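Local coordinates for FERM, ARHGEF and pleckstrin domain-containing protein 2 (PDB 6D2K), which acts as a guanine nucleotide exchange factor that activates RAC1, with roles in semaphorin response, actin remodelling and integrin signalling, and is represented here by its FERM domain, at residues A[146-151]-A[162-167]. Sequence-based numbering, arbitrary orientation.
Sequences EHLKAN and EKILDF
Leu148 meets Ile164 and Leu165 in the all-helical central lobe of the FERM domain, where helices 141-150 and 161-168, joined by a ten-residue loop, pack against each other. The contact is small, burying 97 Å² in all, and purely apolar. One methyl carries the Leu148 side. Its CD1 points at the groove between two methyl groups, 4.2 Å from Ile164 CG2 and 4.3 Å from Leu165 CD1. CG2 is the branch methyl of Ile164, not the tip of its longer arm. Leu165 starts off to one side and swings its end back, with chi1 -93° and chi2 19°, both away from staggered values. Leu148 CA and Ile164 CA stay 9.9 Å apart. Tyr153 and Gln157 of the connecting loop also touch Leu148, and Tyr139 touches Leu165.

The polar outer side is looser. Glu162 and Lys163 are exposed and do not reach helix segment 146-151, although Glu162 forms a salt bridge with Arg145 just before it. Away from the contact, Asn151 and His147 close the end of helix 141-150, with His147 against helix 121-136. Asn151 ND2 sits over one face of the His147 ring, near its rim, and donates to His147 O at 2.9 Å, with an N-H...O angle of 165°.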
loop_
_atom_site.group_PDB
_atom_site.type_symbol
_atom_site.label_atom_id
_atom_site.label_comp_id
_atom_site.label_asym_id
_atom_site.label_seq_id
_atom_site.Cartn_x
_atom_site.Cartn_y
_atom_site.Cartn_z
ATOM N N GLU A 146 6.366 -3.140 -28.135
ATOM C CA GLU A 146 7.731 -3.217 -27.645
ATOM C C GLU A 146 7.812 -2.836 -26.168
ATOM O O GLU A 146 8.528 -3.469 -25.395
ATOM C CB GLU A 146 8.689 -2.372 -28.500
ATOM C CG GLU A 146 8.930 -2.956 -29.884
ATOM C CD GLU A 146 9.962 -2.173 -30.701
ATOM O OE1 GLU A 146 10.579 -1.227 -30.169
ATOM O OE2 GLU A 146 10.160 -2.508 -31.886
ATOM N N HIS A 147 7.058 -1.821 -25.767
ATOM C CA HIS A 147 7.092 -1.396 -24.373
ATOM C C HIS A 147 6.542 -2.486 -23.456
ATOM O O HIS A 147 7.107 -2.760 -22.409
ATOM C CB HIS A 147 6.296 -0.114 -24.183
ATOM C CG HIS A 147 6.257 0.359 -22.767
ATOM N ND1 HIS A 147 7.239 1.154 -22.216
ATOM C CD2 HIS A 147 5.347 0.149 -21.784
ATOM C CE1 HIS A 147 6.936 1.417 -20.956
ATOM N NE2 HIS A 147 5.793 0.817 -20.671
ATOM N N LEU A 148 5.455 -3.114 -23.882
ATOM C CA LEU A 148 4.813 -4.170 -23.095
ATOM C C LEU A 148 5.628 -5.456 -23.069
ATOM O O LEU A 148 5.417 -6.309 -22.209
ATOM C CB LEU A 148 3.407 -4.428 -23.628
ATOM C CG LEU A 148 2.435 -3.311 -23.233
ATOM C CD1 LEU A 148 1.159 -3.375 -24.038
ATOM C CD2 LEU A 148 2.148 -3.378 -21.736
ATOM N N LYS A 149 6.558 -5.612 -24.002
ATOM C CA LYS A 149 7.463 -6.754 -23.931
ATOM C C LYS A 149 8.534 -6.567 -22.865
ATOM O O LYS A 149 8.968 -7.529 -22.228
ATOM C CB LYS A 149 8.130 -7.007 -25.283
ATOM C CG LYS A 149 7.189 -7.548 -26.335
ATOM C CD LYS A 149 7.943 -7.868 -27.620
ATOM C CE LYS A 149 7.012 -8.412 -28.684
ATOM N NZ LYS A 149 7.695 -8.524 -30.000
ATOM N N ALA A 150 8.964 -5.322 -22.677
ATOM C CA ALA A 150 10.066 -5.034 -21.770
ATOM C C ALA A 150 9.598 -4.529 -20.403
ATOM O O ALA A 150 10.407 -4.380 -19.491
ATOM C CB ALA A 150 11.025 -4.026 -22.411
ATOM N N ASN A 151 8.299 -4.264 -20.261
ATOM C CA ASN A 151 7.765 -3.733 -19.003
ATOM C C ASN A 151 6.521 -4.482 -18.559
ATOM O O ASN A 151 5.532 -4.547 -19.285
ATOM C CB ASN A 151 7.432 -2.242 -19.143
ATOM C CG ASN A 151 8.649 -1.404 -19.458
ATOM O OD1 ASN A 151 9.329 -0.918 -18.559
ATOM N ND2 ASN A 151 8.928 -1.231 -20.741
ATOM N N GLU A 162 -4.714 -7.116 -26.609
ATOM C CA GLU A 162 -5.649 -6.484 -27.536
ATOM C C GLU A 162 -6.527 -5.441 -26.849
ATOM O O GLU A 162 -6.714 -4.347 -27.364
ATOM C CB GLU A 162 -6.513 -7.528 -28.249
ATOM C CG GLU A 162 -5.709 -8.555 -29.030
ATOM C CD GLU A 162 -4.840 -7.931 -30.109
ATOM O OE1 GLU A 162 -3.793 -8.528 -30.447
ATOM O OE2 GLU A 162 -5.195 -6.844 -30.619
ATOM N N LYS A 163 -7.063 -5.770 -25.680
ATOM C CA LYS A 163 -7.890 -4.807 -24.959
ATOM C C LYS A 163 -7.080 -3.573 -24.566
ATOM O O LYS A 163 -7.571 -2.449 -24.651
ATOM C CB LYS A 163 -8.488 -5.430 -23.699
ATOM C CG LYS A 163 -9.529 -6.508 -23.945
ATOM C CD LYS A 163 -9.967 -7.136 -22.627
ATOM C CE LYS A 163 -10.880 -8.334 -22.852
ATOM N NZ LYS A 163 -12.180 -7.928 -23.457
ATOM N N ILE A 164 -5.846 -3.789 -24.125
ATOM C CA ILE A 164 -4.991 -2.686 -23.682
ATOM C C ILE A 164 -4.745 -1.688 -24.826
ATOM O O ILE A 164 -4.878 -0.482 -24.645
ATOM C CB ILE A 164 -3.637 -3.198 -23.151
ATOM C CG1 ILE A 164 -3.839 -3.972 -21.843
ATOM C CG2 ILE A 164 -2.696 -2.019 -22.938
ATOM C CD1 ILE A 164 -2.628 -4.790 -21.414
ATOM N N LEU A 165 -4.387 -2.222 -25.993
ATOM C CA LEU A 165 -4.131 -1.435 -27.196
ATOM C C LEU A 165 -5.379 -0.688 -27.641
ATOM O O LEU A 165 -5.329 0.490 -28.001
ATOM C CB LEU A 165 -3.679 -2.356 -28.332
ATOM C CG LEU A 165 -2.190 -2.610 -28.589
ATOM C CD1 LEU A 165 -1.317 -2.265 -27.391
ATOM C CD2 LEU A 165 -1.979 -4.056 -29.038
ATOM N N ASP A 166 -6.499 -1.395 -27.634
ATOM C CA ASP A 166 -7.793 -0.829 -27.993
ATOM C C ASP A 166 -8.160 0.387 -27.137
ATOM O O ASP A 166 -8.562 1.430 -27.656
ATOM C CB ASP A 166 -8.856 -1.930 -27.872
ATOM C CG ASP A 166 -10.271 -1.433 -28.136
ATOM O OD1 ASP A 166 -11.181 -2.286 -28.232
ATOM O OD2 ASP A 166 -10.488 -0.210 -28.234
ATOM N N PHE A 167 -8.016 0.263 -25.824
ATOM C CA PHE A 167 -8.309 1.377 -24.928
ATOM C C PHE A 167 -7.296 2.520 -25.101
ATOM O O PHE A 167 -7.667 3.692 -25.060
ATOM C CB PHE A 167 -8.313 0.925 -23.455
ATOM C CG PHE A 167 -9.542 0.155 -23.039
ATOM C CD1 PHE A 167 -10.801 0.704 -23.174
ATOM C CD2 PHE A 167 -9.421 -1.092 -22.444
ATOM C CE1 PHE A 167 -11.933 0.004 -22.789
ATOM C CE2 PHE A 167 -10.539 -1.798 -22.045
ATOM C CZ PHE A 167 -11.803 -1.245 -22.213
#